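Local coordinates for protein histidine acid phosphatase (Hafnia alvei, PDB 4ARU) that belongs to branch 2 of the histidine phosphatase superfamily and has an alpha/beta domain built on a mixed beta sheet, as in the histidine acid phosphatases, at residues Leu59-Tyr64 with Met354-Thr358; Arg67-Gln71 with Val337-Trp341. All coordinates share one frame; numbering follows the deposited sequence.

Contact 1: Leu59-Tyr64 with Met354-Thr358; sequences LMGGFY and MVYQT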
loop_
_atom_site.group_PDB
_atom_site.type_symbol
_atom_site.label_atom_id
_atom_site.label_comp_id
_atom_site.label_asym_id
_atom_site.label_seq_id
_atom_site.Cartn_x
_atom_site.Cartn_y
_atom_site.Cartn_z
ATOM N N LEU A 59 -3.015 -2.816 -16.734
ATOM C CA LEU A 59 -2.600 -1.546 -17.370
ATOM C C LEU A 59 -1.275 -1.088 -16.710
ATOM O O LEU A 59 -0.346 -0.630 -17.407
ATOM C CB LEU A 59 -3.694 -0.452 -17.272
ATOM C CG LEU A 59 -4.949 -0.735 -18.057
ATOM C CD1 LEU A 59 -5.956 0.406 -17.825
ATOM C CD2 LEU A 59 -4.695 -0.912 -19.547
ATOM N N MET A 60 -1.170 -1.182 -15.398
ATOM C CA MET A 60 0.094 -0.909 -14.697
ATOM C C MET A 60 1.221 -1.823 -15.173
ATOM O O MET A 60 2.337 -1.353 -15.405
ATOM C CB MET A 60 -0.054 -0.992 -13.177
ATOM C CG MET A 60 -0.888 0.132 -12.600
ATOM S SD MET A 60 0.010 1.695 -12.522
ATOM C CE MET A 60 1.079 1.464 -11.100
ATOM N N GLY A 61 0.935 -3.118 -15.327
ATOM C CA GLY A 61 1.942 -4.055 -15.865
ATOM C C GLY A 61 2.478 -3.585 -17.203
ATOM O O GLY A 61 3.682 -3.651 -17.445
ATOM N N GLY A 62 1.591 -3.162 -18.091
ATOM C CA GLY A 62 1.971 -2.617 -19.413
ATOM C C GLY A 62 2.839 -1.384 -19.268
ATOM O O GLY A 62 3.763 -1.198 -20.052
ATOM N N PHE A 63 2.531 -0.535 -18.308
ATOM C CA PHE A 63 3.349 0.660 -18.086
ATOM C C PHE A 63 4.744 0.259 -17.611
ATOM O O PHE A 63 5.762 0.757 -18.123
ATOM C CB PHE A 63 2.693 1.577 -17.061
ATOM C CG PHE A 63 3.545 2.782 -16.740
ATOM C CD1 PHE A 63 3.716 3.788 -17.691
ATOM C CD2 PHE A 63 4.255 2.847 -15.551
ATOM C CE1 PHE A 63 4.537 4.894 -17.421
ATOM C CE2 PHE A 63 5.078 3.931 -15.280
ATOM C CZ PHE A 63 5.210 4.947 -16.229
ATOM N N TYR A 64 4.796 -0.649 -16.652
ATOM C CA TYR A 64 6.067 -1.157 -16.164
ATOM C C TYR A 64 6.891 -1.775 -17.288
ATOM O O TYR A 64 8.112 -1.561 -17.372
ATOM C CB TYR A 64 5.886 -2.200 -15.047
ATOM C CG TYR A 64 5.399 -1.706 -13.714
ATOM C CD1 TYR A 64 6.056 -0.710 -13.012
ATOM C CD2 TYR A 64 4.272 -2.277 -13.136
ATOM C CE1 TYR A 64 5.546 -0.286 -11.768
ATOM C CE2 TYR A 64 3.792 -1.866 -11.899
ATOM C CZ TYR A 64 4.407 -0.862 -11.254
ATOM O OH TYR A 64 3.841 -0.538 -9.994
ATOM N N MET A 354 7.110 6.188 -5.681
ATOM C CA MET A 354 5.736 5.714 -5.555
ATOM C C MET A 354 5.104 5.845 -6.913
ATOM O O MET A 354 4.962 6.953 -7.390
ATOM C CB MET A 354 4.942 6.512 -4.517
ATOM C CG MET A 354 3.625 5.896 -4.126
ATOM S SD MET A 354 3.828 4.287 -3.240
ATOM C CE MET A 354 2.055 4.021 -3.300
ATOM N N VAL A 355 4.689 4.721 -7.496
ATOM C CA VAL A 355 4.127 4.720 -8.863
ATOM C C VAL A 355 2.674 4.276 -8.769
ATOM O O VAL A 355 2.360 3.341 -8.024
ATOM C CB VAL A 355 4.934 3.771 -9.766
ATOM C CG1 VAL A 355 4.374 3.716 -11.191
ATOM C CG2 VAL A 355 6.390 4.222 -9.818
ATOM N N TYR A 356 1.797 4.993 -9.436
ATOM C CA TYR A 356 0.349 4.870 -9.199
ATOM C C TYR A 356 -0.492 5.424 -10.306
ATOM O O TYR A 356 -0.032 6.231 -11.097
ATOM C CB TYR A 356 0.006 5.598 -7.894
ATOM C CG TYR A 356 0.205 7.088 -8.043
ATOM C CD1 TYR A 356 1.464 7.666 -7.968
ATOM C CD2 TYR A 356 -0.881 7.953 -8.333
ATOM C CE1 TYR A 356 1.639 9.018 -8.091
ATOM C CE2 TYR A 356 -0.702 9.292 -8.515
ATOM C CZ TYR A 356 0.587 9.823 -8.426
ATOM O OH TYR A 356 0.769 11.159 -8.619
ATOM N N GLN A 357 -1.734 4.950 -10.348
ATOM C CA GLN A 357 -2.757 5.558 -11.139
ATOM C C GLN A 357 -3.439 6.676 -10.352
ATOM O O GLN A 357 -3.818 6.492 -9.187
ATOM C CB GLN A 357 -3.777 4.519 -11.553
ATOM C CG GLN A 357 -3.260 3.605 -12.659
ATOM C CD GLN A 357 -3.729 2.171 -12.532
ATOM O OE1 GLN A 357 -3.513 1.524 -11.491
ATOM N NE2 GLN A 357 -4.207 1.622 -13.629
ATOM N N THR A 358 -3.599 7.807 -11.011
ATOM C CA THR A 358 -4.430 8.880 -10.480
ATOM C C THR A 358 -5.851 8.413 -10.319
ATOM O O THR A 358 -6.281 7.390 -10.871
ATOM C CB THR A 358 -4.414 10.139 -11.345
ATOM O OG1 THR A 358 -5.087 9.876 -12.580
ATOM C CG2 THR A 358 -3.036 10.654 -11.611
#
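M60 and Q357 run past each other in opposite directions where helix 51-70 packs on the mixed sheet of the histidine phosphatase alpha/beta fold, close to the C-terminal end of strand 348-356. In the conformer modelled here the M60 side chain is folded rather than stretched: chi1 (-69°) sets CG beside the backbone N and next to the Q357 amide, and the bends at chi2 (-76°) and chi3 (-77°) bring SD past that amide and turn CE toward the strand. M60 CG lies beside Q357 OE1. At the far end of the same conformer, M60 CE sits 3.8 Å from V355 O. The amide of Q357 is held from the helix side as well, since its NE2 is hydrogen-bonded to the backbone oxygen of L56, one turn before M60; the side chain thus ties the chain just past the strand to the helix backbone.

V355 points at the helix, and its CG1, anti to the backbone N, is the branch that enters the apolar cluster. The F63 side chain passes it at a slant, while Y64 turns its ring end toward the same methyl. Behind the strand, Y356 faces the opposite way and its OH bonds to the backbone oxygen of P324. V355 CG1 lies 4.2 Å from F63 CE2 and equally 4.2 Å from Y64 CE1.

Contact 2: Arg67-Gln71 with Val337-Trp341; sequences RFQQQ and VFERW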
loop_
_atom_site.group_PDB
_atom_site.type_symbol
_atom_site.label_atom_id
_atom_site.label_comp_id
_atom_site.label_asym_id
_atom_site.label_seq_id
_atom_site.Cartn_x
_atom_site.Cartn_y
_atom_site.Cartn_z
ATOM N N ARG A 67 8.414 1.105 -19.244
ATOM C CA ARG A 67 9.429 1.839 -18.483
ATOM C C ARG A 67 10.691 0.981 -18.422
ATOM O O ARG A 67 11.805 1.454 -18.699
ATOM C CB ARG A 67 8.909 2.113 -17.069
ATOM C CG ARG A 67 9.909 2.715 -16.076
ATOM C CD ARG A 67 9.148 2.917 -14.767
ATOM N NE ARG A 67 9.930 3.317 -13.589
ATOM C CZ ARG A 67 9.682 4.386 -12.812
ATOM N NH1 ARG A 67 8.664 5.233 -13.051
ATOM N NH2 ARG A 67 10.468 4.606 -11.759
ATOM N N PHE A 68 10.547 -0.291 -18.095
ATOM C CA PHE A 68 11.740 -1.102 -17.898
ATOM C C PHE A 68 12.425 -1.484 -19.215
ATOM O O PHE A 68 13.647 -1.677 -19.252
ATOM C CB PHE A 68 11.439 -2.321 -17.028
ATOM C CG PHE A 68 10.915 -1.957 -15.639
ATOM C CD1 PHE A 68 11.449 -0.901 -14.918
ATOM C CD2 PHE A 68 9.862 -2.662 -15.076
ATOM C CE1 PHE A 68 10.948 -0.555 -13.635
ATOM C CE2 PHE A 68 9.368 -2.327 -13.823
ATOM C CZ PHE A 68 9.888 -1.263 -13.124
ATOM N N GLN A 69 11.677 -1.611 -20.311
ATOM C CA GLN A 69 12.268 -1.787 -21.634
ATOM C C GLN A 69 13.097 -0.599 -22.011
ATOM O O GLN A 69 14.178 -0.720 -22.565
ATOM C CB GLN A 69 11.192 -1.905 -22.698
ATOM C CG GLN A 69 10.660 -3.295 -22.795
ATOM C CD GLN A 69 9.416 -3.363 -23.654
ATOM O OE1 GLN A 69 8.650 -2.418 -23.760
ATOM N NE2 GLN A 69 9.224 -4.476 -24.269
ATOM N N GLN A 70 12.566 0.586 -21.746
ATOM C CA GLN A 70 13.287 1.800 -22.115
ATOM C C GLN A 70 14.622 1.891 -21.362
ATOM O O GLN A 70 15.599 2.399 -21.907
ATOM C CB GLN A 70 12.405 3.018 -21.813
ATOM C CG GLN A 70 13.073 4.367 -22.138
ATOM C CD GLN A 70 12.237 5.549 -21.647
ATOM O OE1 GLN A 70 11.800 5.608 -20.490
ATOM N NE2 GLN A 70 12.017 6.501 -22.539
ATOM N N GLN A 71 14.647 1.341 -20.145
ATOM C CA GLN A 71 15.833 1.374 -19.275
ATOM C C GLN A 71 16.731 0.139 -19.488
ATOM O O GLN A 71 17.734 -0.068 -18.779
ATOM C CB GLN A 71 15.424 1.533 -17.797
ATOM C CG GLN A 71 14.543 2.776 -17.504
ATOM C CD GLN A 71 13.870 2.800 -16.124
ATOM O OE1 GLN A 71 13.157 1.860 -15.696
ATOM N NE2 GLN A 71 14.060 3.919 -15.417
ATOM N N VAL A 337 8.454 1.377 -5.796
ATOM C CA VAL A 337 9.360 0.811 -6.766
ATOM C C VAL A 337 10.751 1.189 -6.336
ATOM O O VAL A 337 11.163 2.352 -6.419
ATOM C CB VAL A 337 9.070 1.313 -8.188
ATOM C CG1 VAL A 337 10.043 0.699 -9.176
ATOM C CG2 VAL A 337 7.599 1.036 -8.578
ATOM N N PHE A 338 11.489 0.187 -5.933
ATOM C CA PHE A 338 12.884 0.313 -5.508
ATOM C C PHE A 338 13.791 -0.107 -6.649
ATOM O O PHE A 338 13.665 -1.227 -7.156
ATOM C CB PHE A 338 13.204 -0.563 -4.303
ATOM C CG PHE A 338 12.460 -0.224 -3.065
ATOM C CD1 PHE A 338 11.172 -0.679 -2.833
ATOM C CD2 PHE A 338 13.148 0.420 -2.024
ATOM C CE1 PHE A 338 10.528 -0.358 -1.678
ATOM C CE2 PHE A 338 12.499 0.692 -0.820
ATOM C CZ PHE A 338 11.160 0.320 -0.683
ATOM N N GLU A 339 14.701 0.767 -7.079
ATOM C CA GLU A 339 15.555 0.546 -8.244
ATOM C C GLU A 339 16.978 0.512 -7.789
ATOM O O GLU A 339 17.448 1.446 -7.132
ATOM C CB GLU A 339 15.373 1.655 -9.262
ATOM C CG GLU A 339 13.976 1.662 -9.838
ATOM C CD GLU A 339 13.708 2.707 -10.906
ATOM O OE1 GLU A 339 14.487 3.660 -11.074
ATOM O OE2 GLU A 339 12.655 2.551 -11.573
ATOM N N ARG A 340 17.687 -0.516 -8.215
ATOM C CA ARG A 340 19.130 -0.628 -8.008
ATOM C C ARG A 340 19.817 -0.153 -9.253
ATOM O O ARG A 340 19.732 -0.790 -10.296
ATOM C CB ARG A 340 19.577 -2.079 -7.693
ATOM C CG ARG A 340 21.073 -2.274 -7.646
ATOM C CD ARG A 340 21.471 -3.744 -7.739
ATOM N NE ARG A 340 22.870 -3.936 -7.946
ATOM C CZ ARG A 340 23.824 -4.043 -6.995
ATOM N NH1 ARG A 340 23.535 -4.094 -5.708
ATOM N NH2 ARG A 340 25.089 -4.166 -7.341
ATOM N N TRP A 341 20.500 0.993 -9.132
ATOM C CA TRP A 341 21.234 1.621 -10.222
ATOM C C TRP A 341 22.711 1.499 -9.927
ATOM O O TRP A 341 23.113 1.529 -8.759
ATOM C CB TRP A 341 20.889 3.108 -10.274
ATOM C CG TRP A 341 19.553 3.388 -10.777
ATOM C CD1 TRP A 341 18.374 3.502 -10.076
ATOM C CD2 TRP A 341 19.214 3.615 -12.157
ATOM N NE1 TRP A 341 17.343 3.791 -10.938
ATOM C CE2 TRP A 341 17.829 3.852 -12.211
ATOM C CE3 TRP A 341 19.960 3.643 -13.346
ATOM C CZ2 TRP A 341 17.171 4.085 -13.416
ATOM C CZ3 TRP A 341 19.297 3.878 -14.540
ATOM C CH2 TRP A 341 17.919 4.103 -14.553
#
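V337 opens the strand segment by directing its side chain at the helix, where CG1 comes to the edge of the F68 ring, 4.4 Å from F68 CZ. This is a loose apolar touch; V13 of the adjoining strand 9-18 packs against both residues.

Two residues on, E339 reaches out from the same side of the strand with its chain extended beyond CG, and its carboxylate meets the end of the helix. R67 answers with an equally stretched chain, CG anti to the backbone N (chi1 172°), and the two side chains form a salt bridge. R67 NH2 donates to E339 OE2 at 3.0 Å with a nearly straight N-H...O angle of 167°, whereas R67 NE adds a weak bond of 3.5 Å to the same oxygen. The oxygen lies in the guanidinium plane, but the arginine approaches it from above the carboxylate plane, so this is not the flat two-oxygen pairing of arginine and carboxylate. OE2 also stands at the edge of the F68 ring.

This is the end of helix 51-70 lying over the mixed sheet of the histidine phosphatase fold, with Q71 already leaving helical geometry. F338 and R340, alternating with the residues named so far, serve the other side of the sheet, and R340 makes a salt bridge with E11.

W341 completes the segment. Its NE1 donates to E339 OE1 at 2.9 Å, so the carboxylate is gripped through both oxygens, which probably favours its ionised form. From the helix end, Q71 NE2 comes to the indole edge, 3.7 Å from W341 CZ2, with amide and ring planes 77° apart.

Both contacts press helix 51-70 onto one sheet, contact 1 at its middle and contact 2 at its C-terminal end, on the neighbouring antiparallel strands 348-356 and 335-342. Their centres are about 13 Å apart and they touch directly, V355 CG2 meeting V337 CG2 at 3.6 Å. Contact 1 lies deeper, its centre about 14 Å from that of the chain, and relies on methionine, valine and aromatic packing beside one amide. Contact 2, its centre about 20 Å from the chain's, is also largely buried, but R67 and Q71 at the helix end are partly exposed and its chemistry turns polar, with a salt bridge two residues along the strand from V337. R67 also packs on V355, joining the two.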